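Local atomic coordinates of scarecrow-like protein 3 (PDB entry 6KPB), a protein that probably acts as a GRAS-family transcription factor in plant development and binds zinc finger proteins of the IDD group. Residues L244-K247 with T248-L252; G201-Q205 with K206-E210; D332-L335 with N336-G340; K418-K421 with W422-I426. All coordinates share one frame; numbering follows the deposited sequence.

Contact 1 of 4, residues L244-K247 with T248-L252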
loop_
_atom_site.group_PDB
_atom_site.type_symbol
_atom_site.label_atom_id
_atom_site.label_comp_id
_atom_site.label_asym_id
_atom_site.label_seq_id
_atom_site.Cartn_x
_atom_site.Cartn_y
_atom_site.Cartn_z
ATOM N N LEU A 244 -7.410 -0.038 33.434
ATOM C CA LEU A 244 -6.365 0.838 33.952
ATOM C C LEU A 244 -5.818 0.372 35.296
ATOM O O LEU A 244 -4.684 0.723 35.637
ATOM C CB LEU A 244 -6.888 2.269 34.077
ATOM C CG LEU A 244 -7.357 2.880 32.758
ATOM C CD1 LEU A 244 -7.967 4.256 32.966
ATOM C CD2 LEU A 244 -6.200 2.943 31.776
ATOM N N ARG A 245 -6.602 -0.382 36.071
ATOM C CA ARG A 245 -6.135 -1.009 37.313
ATOM C C ARG A 245 -5.522 0.005 38.276
ATOM O O ARG A 245 -4.460 -0.226 38.856
ATOM C CB ARG A 245 -5.135 -2.132 37.025
ATOM C CG ARG A 245 -5.751 -3.458 36.611
ATOM C CD ARG A 245 -4.690 -4.449 36.119
ATOM N NE ARG A 245 -5.286 -5.746 35.802
ATOM C CZ ARG A 245 -5.959 -6.004 34.684
ATOM N NH1 ARG A 245 -6.117 -5.057 33.769
ATOM N NH2 ARG A 245 -6.480 -7.208 34.478
ATOM N N VAL A 246 -6.191 1.139 38.457
ATOM C CA VAL A 246 -5.705 2.124 39.415
ATOM C C VAL A 246 -5.930 1.601 40.829
ATOM O O VAL A 246 -7.005 1.095 41.150
ATOM C CB VAL A 246 -6.423 3.475 39.252
ATOM C CG1 VAL A 246 -5.600 4.592 39.877
ATOM C CG2 VAL A 246 -6.691 3.761 37.783
ATOM N N LYS A 247 -4.908 1.730 41.671
ATOM C CA LYS A 247 -4.986 1.315 43.062
ATOM C C LYS A 247 -5.394 2.499 43.933
ATOM O O LYS A 247 -5.393 3.652 43.501
ATOM C CB LYS A 247 -3.650 0.727 43.522
ATOM C CG LYS A 247 -3.311 -0.603 42.862
ATOM C CD LYS A 247 -1.823 -0.908 42.906
ATOM C CE LYS A 247 -1.525 -2.253 42.257
ATOM N NZ LYS A 247 -0.063 -2.452 42.044
ATOM N N THR A 248 -5.761 2.200 45.174
ATOM C CA THR A 248 -6.218 3.224 46.099
ATOM C C THR A 248 -5.030 3.805 46.858
ATOM O O THR A 248 -4.076 3.095 47.180
ATOM C CB THR A 248 -7.241 2.646 47.080
ATOM O OG1 THR A 248 -8.090 1.720 46.392
ATOM C CG2 THR A 248 -8.104 3.751 47.673
ATOM N N GLY A 249 -5.090 5.107 47.132
ATOM C CA GLY A 249 -4.046 5.771 47.879
ATOM C C GLY A 249 -2.887 6.297 47.060
ATOM O O GLY A 249 -1.944 6.852 47.639
ATOM N N GLU A 250 -2.920 6.145 45.740
ATOM C CA GLU A 250 -1.876 6.654 44.865
ATOM C C GLU A 250 -2.394 7.856 44.087
ATOM O O GLU A 250 -3.526 7.848 43.591
ATOM C CB GLU A 250 -1.382 5.573 43.897
ATOM C CG GLU A 250 -2.468 4.946 43.037
ATOM C CD GLU A 250 -1.912 3.954 42.035
ATOM O OE1 GLU A 250 -2.603 3.667 41.035
ATOM O OE2 GLU A 250 -0.782 3.464 42.245
ATOM N N ALA A 251 -1.564 8.889 43.994
ATOM C CA ALA A 251 -1.935 10.085 43.256
ATOM C C ALA A 251 -1.922 9.803 41.760
ATOM O O ALA A 251 -1.032 9.115 41.249
ATOM C CB ALA A 251 -0.985 11.231 43.595
ATOM N N LEU A 252 -2.914 10.339 41.057
ATOM C CA LEU A 252 -3.179 9.983 39.671
ATOM C C LEU A 252 -3.115 11.215 38.779
ATOM O O LEU A 252 -3.561 12.301 39.164
ATOM C CB LEU A 252 -4.551 9.314 39.536
ATOM C CG LEU A 252 -4.870 8.640 38.202
ATOM C CD1 LEU A 252 -3.945 7.456 37.976
ATOM C CD2 LEU A 252 -6.326 8.206 38.155
#

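Contact 2 of 4, residues G201-Q205 with K206-E210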
loop_
_atom_site.group_PDB
_atom_site.type_symbol
_atom_site.label_atom_id
_atom_site.label_comp_id
_atom_site.label_asym_id
_atom_site.label_seq_id
_atom_site.Cartn_x
_atom_site.Cartn_y
_atom_site.Cartn_z
ATOM N N GLY A 201 0.378 2.674 30.024
ATOM C CA GLY A 201 0.405 3.072 28.627
ATOM C C GLY A 201 -0.686 2.379 27.825
ATOM O O GLY A 201 -0.782 1.153 27.822
ATOM N N VAL A 202 -1.485 3.182 27.128
ATOM C CA VAL A 202 -2.585 2.688 26.307
ATOM C C VAL A 202 -2.240 2.925 24.844
ATOM O O VAL A 202 -1.936 4.056 24.446
ATOM C CB VAL A 202 -3.915 3.369 26.675
ATOM C CG1 VAL A 202 -5.038 2.862 25.779
ATOM C CG2 VAL A 202 -4.249 3.129 28.138
ATOM N N HIS A 203 -2.286 1.858 24.051
ATOM C CA HIS A 203 -2.069 1.945 22.614
ATOM C C HIS A 203 -2.670 0.704 21.973
ATOM O O HIS A 203 -2.914 -0.303 22.642
ATOM C CB HIS A 203 -0.580 2.075 22.272
ATOM C CG HIS A 203 -0.318 2.688 20.931
ATOM N ND1 HIS A 203 -0.163 1.937 19.784
ATOM C CD2 HIS A 203 -0.175 3.981 20.553
ATOM C CE1 HIS A 203 0.059 2.742 18.760
ATOM N NE2 HIS A 203 0.058 3.988 19.200
ATOM N N HIS A 204 -2.916 0.790 20.669
ATOM C CA HIS A 204 -3.533 -0.303 19.930
ATOM C C HIS A 204 -2.519 -1.208 19.246
ATOM O O HIS A 204 -2.917 -2.160 18.568
ATOM C CB HIS A 204 -4.518 0.250 18.894
ATOM C CG HIS A 204 -3.894 1.187 17.906
ATOM N ND1 HIS A 204 -3.701 2.526 18.169
ATOM C CD2 HIS A 204 -3.427 0.979 16.652
ATOM C CE1 HIS A 204 -3.138 3.102 17.122
ATOM N NE2 HIS A 204 -2.960 2.185 16.188
ATOM N N GLN A 205 -1.223 -0.946 19.411
ATOM C CA GLN A 205 -0.176 -1.729 18.764
ATOM C C GLN A 205 0.832 -2.164 19.815
ATOM O O GLN A 205 1.384 -1.325 20.534
ATOM C CB GLN A 205 0.501 -0.921 17.653
ATOM C CG GLN A 205 -0.417 -0.629 16.473
ATOM C CD GLN A 205 0.123 0.447 15.551
ATOM O OE1 GLN A 205 1.221 0.963 15.760
ATOM N NE2 GLN A 205 -0.642 0.787 14.523
ATOM N N LYS A 206 1.069 -3.476 19.901
ATOM C CA LYS A 206 1.990 -4.008 20.903
ATOM C C LYS A 206 3.402 -3.470 20.709
ATOM O O LYS A 206 4.060 -3.094 21.679
ATOM C CB LYS A 206 2.001 -5.537 20.861
ATOM C CG LYS A 206 1.311 -6.195 22.046
ATOM C CD LYS A 206 2.101 -7.391 22.549
ATOM C CE LYS A 206 3.021 -7.004 23.695
ATOM N NZ LYS A 206 2.307 -6.996 25.002
ATOM N N GLU A 207 3.876 -3.430 19.461
ATOM C CA GLU A 207 5.248 -3.009 19.191
ATOM C C GLU A 207 5.529 -1.610 19.721
ATOM O O GLU A 207 6.646 -1.328 20.169
ATOM C CB GLU A 207 5.529 -3.071 17.689
ATOM C CG GLU A 207 5.280 -4.432 17.055
ATOM C CD GLU A 207 3.846 -4.613 16.590
ATOM O OE1 GLU A 207 3.627 -5.390 15.639
ATOM O OE2 GLU A 207 2.938 -3.978 17.168
ATOM N N VAL A 208 4.534 -0.722 19.681
ATOM C CA VAL A 208 4.712 0.617 20.232
ATOM C C VAL A 208 4.871 0.552 21.747
ATOM O O VAL A 208 5.700 1.261 22.329
ATOM C CB VAL A 208 3.533 1.517 19.823
ATOM C CG1 VAL A 208 3.715 2.920 20.374
ATOM C CG2 VAL A 208 3.395 1.549 18.310
ATOM N N LEU A 209 4.087 -0.304 22.407
ATOM C CA LEU A 209 4.187 -0.430 23.856
ATOM C C LEU A 209 5.454 -1.164 24.273
ATOM O O LEU A 209 6.006 -0.883 25.342
ATOM C CB LEU A 209 2.949 -1.142 24.402
ATOM C CG LEU A 209 1.632 -0.386 24.216
ATOM C CD1 LEU A 209 0.447 -1.325 24.344
ATOM C CD2 LEU A 209 1.523 0.748 25.223
ATOM N N GLU A 210 5.928 -2.102 23.449
ATOM C CA GLU A 210 7.166 -2.806 23.767
ATOM C C GLU A 210 8.361 -1.862 23.748
ATOM O O GLU A 210 9.227 -1.927 24.628
ATOM C CB GLU A 210 7.386 -3.960 22.788
ATOM C CG GLU A 210 6.300 -5.021 22.807
ATOM C CD GLU A 210 6.572 -6.140 21.820
ATOM O OE1 GLU A 210 5.996 -7.236 21.985
ATOM O OE2 GLU A 210 7.369 -5.924 20.882
#

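Contact 3 of 4, residues D332-L335 with N336-G340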
loop_
_atom_site.group_PDB
_atom_site.type_symbol
_atom_site.label_atom_id
_atom_site.label_comp_id
_atom_site.label_asym_id
_atom_site.label_seq_id
_atom_site.Cartn_x
_atom_site.Cartn_y
_atom_site.Cartn_z
ATOM N N ASP A 332 -18.775 13.062 26.905
ATOM C CA ASP A 332 -19.226 13.292 28.274
ATOM C C ASP A 332 -18.998 12.059 29.139
ATOM O O ASP A 332 -18.480 12.158 30.257
ATOM C CB ASP A 332 -20.706 13.680 28.282
ATOM C CG ASP A 332 -21.000 14.881 27.404
ATOM O OD1 ASP A 332 -20.060 15.412 26.774
ATOM O OD2 ASP A 332 -22.178 15.294 27.344
ATOM N N SER A 333 -19.377 10.883 28.630
ATOM C CA SER A 333 -19.220 9.656 29.404
ATOM C C SER A 333 -17.753 9.375 29.704
ATOM O O SER A 333 -17.413 8.923 30.803
ATOM C CB SER A 333 -19.848 8.476 28.659
ATOM O OG SER A 333 -18.916 7.881 27.771
ATOM N N PHE A 334 -16.868 9.641 28.740
ATOM C CA PHE A 334 -15.447 9.394 28.965
ATOM C C PHE A 334 -14.870 10.375 29.978
ATOM O O PHE A 334 -14.126 9.977 30.881
ATOM C CB PHE A 334 -14.683 9.465 27.643
ATOM C CG PHE A 334 -13.261 8.995 27.743
ATOM C CD1 PHE A 334 -12.974 7.681 28.079
ATOM C CD2 PHE A 334 -12.209 9.866 27.514
ATOM C CE1 PHE A 334 -11.668 7.244 28.177
ATOM C CE2 PHE A 334 -10.899 9.434 27.610
ATOM C CZ PHE A 334 -10.629 8.122 27.942
ATOM N N LEU A 335 -15.207 11.661 29.849
ATOM C CA LEU A 335 -14.721 12.649 30.807
ATOM C C LEU A 335 -15.273 12.381 32.201
ATOM O O LEU A 335 -14.567 12.557 33.200
ATOM C CB LEU A 335 -15.090 14.058 30.343
ATOM C CG LEU A 335 -14.359 14.554 29.094
ATOM C CD1 LEU A 335 -14.906 15.902 28.650
ATOM C CD2 LEU A 335 -12.863 14.639 29.356
ATOM N N ASN A 336 -16.535 11.955 32.290
ATOM C CA ASN A 336 -17.092 11.582 33.587
ATOM C C ASN A 336 -16.427 10.323 34.127
ATOM O O ASN A 336 -16.204 10.203 35.337
ATOM C CB ASN A 336 -18.604 11.387 33.477
ATOM C CG ASN A 336 -19.204 10.787 34.735
ATOM O OD1 ASN A 336 -19.464 11.492 35.711
ATOM N ND2 ASN A 336 -19.429 9.478 34.716
ATOM N N ALA A 337 -16.107 9.371 33.246
ATOM C CA ALA A 337 -15.364 8.192 33.675
ATOM C C ALA A 337 -13.989 8.578 34.203
ATOM O O ALA A 337 -13.532 8.040 35.219
ATOM C CB ALA A 337 -15.238 7.197 32.522
ATOM N N ILE A 338 -13.315 9.512 33.526
ATOM C CA ILE A 338 -12.051 10.030 34.038
ATOM C C ILE A 338 -12.272 10.747 35.362
ATOM O O ILE A 338 -11.487 10.597 36.306
ATOM C CB ILE A 338 -11.385 10.953 33.001
ATOM C CG1 ILE A 338 -11.043 10.172 31.732
ATOM C CG2 ILE A 338 -10.140 11.605 33.587
ATOM C CD1 ILE A 338 -10.153 8.978 31.975
ATOM N N TRP A 339 -13.350 11.530 35.457
ATOM C CA TRP A 339 -13.642 12.249 36.693
ATOM C C TRP A 339 -13.785 11.291 37.869
ATOM O O TRP A 339 -13.263 11.553 38.959
ATOM C CB TRP A 339 -14.911 13.085 36.524
ATOM C CG TRP A 339 -15.208 13.987 37.687
ATOM C CD1 TRP A 339 -14.815 15.285 37.837
ATOM C CD2 TRP A 339 -15.962 13.658 38.861
ATOM N NE1 TRP A 339 -15.276 15.785 39.030
ATOM C CE2 TRP A 339 -15.983 14.806 39.679
ATOM C CE3 TRP A 339 -16.620 12.506 39.301
ATOM C CZ2 TRP A 339 -16.636 14.835 40.910
ATOM C CZ3 TRP A 339 -17.269 12.537 40.525
ATOM C CH2 TRP A 339 -17.272 13.694 41.314
ATOM N N GLY A 340 -14.478 10.168 37.663
ATOM C CA GLY A 340 -14.668 9.213 38.741
ATOM C C GLY A 340 -13.375 8.603 39.242
ATOM O O GLY A 340 -13.296 8.167 40.394
#

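Contact 4 of 4, residues K418-K421 with W422-I426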
loop_
_atom_site.group_PDB
_atom_site.type_symbol
_atom_site.label_atom_id
_atom_site.label_comp_id
_atom_site.label_asym_id
_atom_site.label_seq_id
_atom_site.Cartn_x
_atom_site.Cartn_y
_atom_site.Cartn_z
ATOM N N LYS A 418 -12.322 24.093 18.807
ATOM C CA LYS A 418 -11.475 25.107 19.413
ATOM C C LYS A 418 -11.432 24.947 20.933
ATOM O O LYS A 418 -12.217 24.212 21.538
ATOM C CB LYS A 418 -11.951 26.510 19.036
ATOM C CG LYS A 418 -11.732 26.866 17.573
ATOM C CD LYS A 418 -11.541 28.364 17.387
ATOM C CE LYS A 418 -10.152 28.808 17.821
ATOM N NZ LYS A 418 -9.082 28.212 16.970
ATOM N N LEU A 419 -10.488 25.667 21.547
ATOM C CA LEU A 419 -10.242 25.529 22.980
ATOM C C LEU A 419 -11.451 25.957 23.804
ATOM O O LEU A 419 -11.747 25.354 24.842
ATOM C CB LEU A 419 -9.010 26.348 23.370
ATOM C CG LEU A 419 -8.726 26.564 24.857
ATOM C CD1 LEU A 419 -8.417 25.247 25.552
ATOM C CD2 LEU A 419 -7.587 27.557 25.040
ATOM N N GLU A 420 -12.159 26.998 23.359
ATOM C CA GLU A 420 -13.301 27.498 24.119
ATOM C C GLU A 420 -14.384 26.435 24.257
ATOM O O GLU A 420 -15.026 26.324 25.309
ATOM C CB GLU A 420 -13.857 28.756 23.454
ATOM C CG GLU A 420 -15.197 29.218 23.996
ATOM C CD GLU A 420 -15.578 30.596 23.498
ATOM O OE1 GLU A 420 -14.668 31.427 23.297
ATOM O OE2 GLU A 420 -16.786 30.848 23.301
ATOM N N LYS A 421 -14.596 25.638 23.208
ATOM C CA LYS A 421 -15.570 24.555 23.295
ATOM C C LYS A 421 -15.102 23.466 24.251
ATOM O O LYS A 421 -15.904 22.924 25.022
ATOM C CB LYS A 421 -15.837 23.971 21.908
ATOM C CG LYS A 421 -16.875 24.733 21.106
ATOM C CD LYS A 421 -17.628 23.799 20.171
ATOM C CE LYS A 421 -18.891 24.454 19.635
ATOM N NZ LYS A 421 -19.785 23.467 18.963
ATOM N N TRP A 422 -13.810 23.131 24.216
ATOM C CA TRP A 422 -13.293 22.095 25.104
ATOM C C TRP A 422 -13.389 22.514 26.565
ATOM O O TRP A 422 -13.700 21.690 27.433
ATOM C CB TRP A 422 -11.849 21.756 24.739
ATOM C CG TRP A 422 -11.732 20.956 23.487
ATOM C CD1 TRP A 422 -11.165 21.350 22.309
ATOM C CD2 TRP A 422 -12.208 19.622 23.278
ATOM N NE1 TRP A 422 -11.252 20.339 21.382
ATOM C CE2 TRP A 422 -11.888 19.267 21.953
ATOM C CE3 TRP A 422 -12.869 18.691 24.085
ATOM C CZ2 TRP A 422 -12.209 18.024 21.417
ATOM C CZ3 TRP A 422 -13.187 17.457 23.551
ATOM C CH2 TRP A 422 -12.857 17.134 22.231
ATOM N N SER A 423 -13.129 23.791 26.855
ATOM C CA SER A 423 -13.183 24.264 28.234
ATOM C C SER A 423 -14.578 24.086 28.820
ATOM O O SER A 423 -14.736 23.531 29.912
ATOM C CB SER A 423 -12.748 25.727 28.308
ATOM O OG SER A 423 -11.386 25.867 27.945
ATOM N N GLN A 424 -15.606 24.550 28.103
ATOM C CA GLN A 424 -16.979 24.344 28.555
ATOM C C GLN A 424 -17.277 22.862 28.732
ATOM O O GLN A 424 -17.843 22.445 29.748
ATOM C CB GLN A 424 -17.964 24.960 27.560
ATOM C CG GLN A 424 -17.833 26.457 27.361
ATOM C CD GLN A 424 -18.955 27.016 26.509
ATOM O OE1 GLN A 424 -20.053 26.459 26.467
ATOM N NE2 GLN A 424 -18.683 28.116 25.817
ATOM N N ARG A 425 -16.894 22.051 27.745
ATOM C CA ARG A 425 -17.176 20.620 27.789
ATOM C C ARG A 425 -16.498 19.963 28.986
ATOM O O ARG A 425 -17.116 19.175 29.711
ATOM C CB ARG A 425 -16.720 19.971 26.481
ATOM C CG ARG A 425 -17.361 18.631 26.184
ATOM C CD ARG A 425 -16.859 18.069 24.863
ATOM N NE ARG A 425 -17.126 18.958 23.735
ATOM C CZ ARG A 425 -18.282 19.008 23.081
ATOM N NH1 ARG A 425 -18.435 19.843 22.062
ATOM N NH2 ARG A 425 -19.289 18.225 23.447
ATOM N N ILE A 426 -15.224 20.286 29.215
ATOM C CA ILE A 426 -14.486 19.679 30.318
ATOM C C ILE A 426 -14.954 20.244 31.655
ATOM O O ILE A 426 -15.081 19.510 32.645
ATOM C CB ILE A 426 -12.972 19.872 30.109
ATOM C CG1 ILE A 426 -12.493 19.040 28.917
ATOM C CG2 ILE A 426 -12.195 19.505 31.363
ATOM C CD1 ILE A 426 -11.051 19.291 28.540
#

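Contact 1 of 4, residues L244-K247 with T248-L252
Glu250 reaches back over the turn and takes the backbone N-H of Lys247 on its carboxylate: Lys247 N lies 3.1 Å from Glu250 OE1. The donor comes from above the carboxylate plane, 63° out of it. CG of Glu250 sits between its own backbone N and carbonyl carbon (chi1 56°), and the extended chain beyond it carries the carboxylate across the loop. The same OE1 forms a salt bridge with Arg198 and a weak hydrogen bond with His168. The packed side lies here. Val246 CG1 is 3.3 Å from Glu250 OE1, and it also meets the tip of Leu252, with CG1 to Leu252 CD1 at 3.8 Å. A glutamine in place of Glu250 would probably leave Arg198 without its countercharge. The other side is loose. The chain of Lys247 runs outward, and its NZ stays 6.0 Å from Glu250 OE2. Thr248 and Gly249 are exposed, and Gly249 has positive phi (88°), where a side chain would collide with the carbonyl O of Thr248. The arrangement is a helix-to-strand connection of an alpha/beta fold: a turn of type II geometry at Thr248-Gly249 leads from helix 241-244 into strand 251-257, which pairs in parallel with strand 166-171.

Contact 2 of 4, residues G201-Q205 with K206-E210
Gln205, Leu209 and Val208 have most of the surface buried where strand 196-203 turns into helix 206-223. Gln205 is the N-cap residue. Its carbonyl O receives two weak backbone bonds from the first turn: Leu209 N at 3.4 Å and Val208 N at 3.3 Å from Gln205 O. Its side chain passes beside Val208 and touches it with OE1, 3.4 Å from Val208 CG2. The amide NE2 is bonded to Glu132 of helix 129-142.

Val208 also covers the imidazole of His203. Its CG1 stands over the middle of the ring, 3.9 Å from the His203 ring centroid and 2° off the normal, a CH-pi contact. With CG1 anti to the backbone N of Val208, one methyl is set over the ring centre and the other, CG2, against His203 CE1 and Gln205 OE1. The opposite face of the His203 ring carries His204 ND1, offset toward the rim. A further bond holds the ring: Gln205 N donates to His203 ND1 at 3.1 Å, with the donor tilted 18° from the ring plane.

This is the first joint of a beta-alpha-beta unit, strand 196-203, helix 206-223 and strand 227-233, within the Rossmann-like part of the GRAS domain. The short strand and helix segments run nearly antiparallel, at 155°.

An alanine at His203 would probably leave Val208 without its aromatic partner and Gln205 N without its acceptor.

Leu209 fills the space between helix and strand. Its CG packs on His203 CB at 3.8 Å, and its CD2 lies 3.5 Å from Gly201 O.

Contact 3 of 4, residues D332-L335 with N336-G340
Ile338 lies one helical turn after Phe334 and packs against its ring. The backbone sets the pair: Ile338 N donates to Phe334 O at 2.8 Å. CB of Ile338 rests near two carbonyl oxygens of the preceding turn, those of Leu335 and Phe334, each 3.6 Å away. CG1 comes next. It is anti to the carbonyl carbon of Ile338 (chi1 -63°), which turns it back along the helix. There it lies 3.2 Å from Phe334 O and over one face of the Phe334 ring, 4.2 Å above the plane and offset toward the rim. CD1 ends the chain over the ring face, 4.2 Å from Phe334 CZ. The two side chains cross obliquely, and this apolar contact is a loose one.

Helix 330-340 is a regular alpha-helix of the alpha/beta GRAS fold. It follows strand 251-257 and precedes strand 345-351 in the chain; these two strands pair in parallel. Backbone bonds from residue i+4 to residue i join all four residues 332-335 to the next turn; Asn336 N to Asp332 O, at 2.8 Å, is the first of the four.

The buried side of the helix is apolar. The Phe334 ring stacks with Phe263. Leu335 touches Leu260 and Ala429. The exposed side is polar. Asn336 lies there with its CB 3.3 Å from Asp332 O, and Ser333 OG bonds back to Arg330 O. Toward the end of the helix the Trp339 ring turns off the helix and meets Phe431 edge-to-face.

Contact 4 of 4, residues K418-K421 with W422-I426
Leu419 O is gripped twice by Ser423, one turn further along the helix. Ser423 N donates at 2.9 Å to Leu419 O, nearly along the C=O axis. Ser423 OG also donates, at 3.2 Å to Leu419 O, from above the carbonyl plane. OG is anti to the carbonyl carbon of Ser423 (chi1 -65°), and this brings the hydroxyl back over the preceding turn. The same OG lies 3.9 Å from Leu419 CD1.

Lys418 is the N-cap. Its carbonyl accepts Trp422 N at 3.3 Å, in the carbonyl plane. The indole lies beside the first turn; Trp422 CD1 is 3.1 Å from Lys418 O, and Leu419 CA sits at the ring edge. On the exposed side Glu420 and Gln424 lie alongside each other and point the same way, their flat groups 21° apart. Arg425 and Lys421 bring like charges near each other, with Arg425 NH1 5.0 Å from Lys421 NZ. Glu417 forms a salt bridge with Arg425, which probably eases this.

Helix 419-428 packs on the sheet. Trp422 and Ile426 touch strand 345-351, and Ser423 and Ile426 meet Trp480 of strand 472-482. Lys418 forms a salt bridge with Asp352. Ile426 and Arg425 also touch helix 330-340.

How the contacts relate
Along the chain the order is contact 2, contact 1, contact 3, contact 4, each closing before the next opens. Contacts 1 and 2 reach the same mixed sheet through strands 251-257 and 196-203. Their centres are about 21 Å apart, yet they touch, Leu244 CD2 lying 4.1 Å from Val202 CG2. Contacts 3 and 4 each lie along one helix, 330-340 and the start of 419-428, with centres about 15 Å apart. They pack together through Leu335 CD1 and Ile426 CG1, at 4.0 Å. Contacts 2 and 4 are farthest apart, about 29 Å between centres. Together the four contacts sample separate strand and helix elements of one GRAS domain.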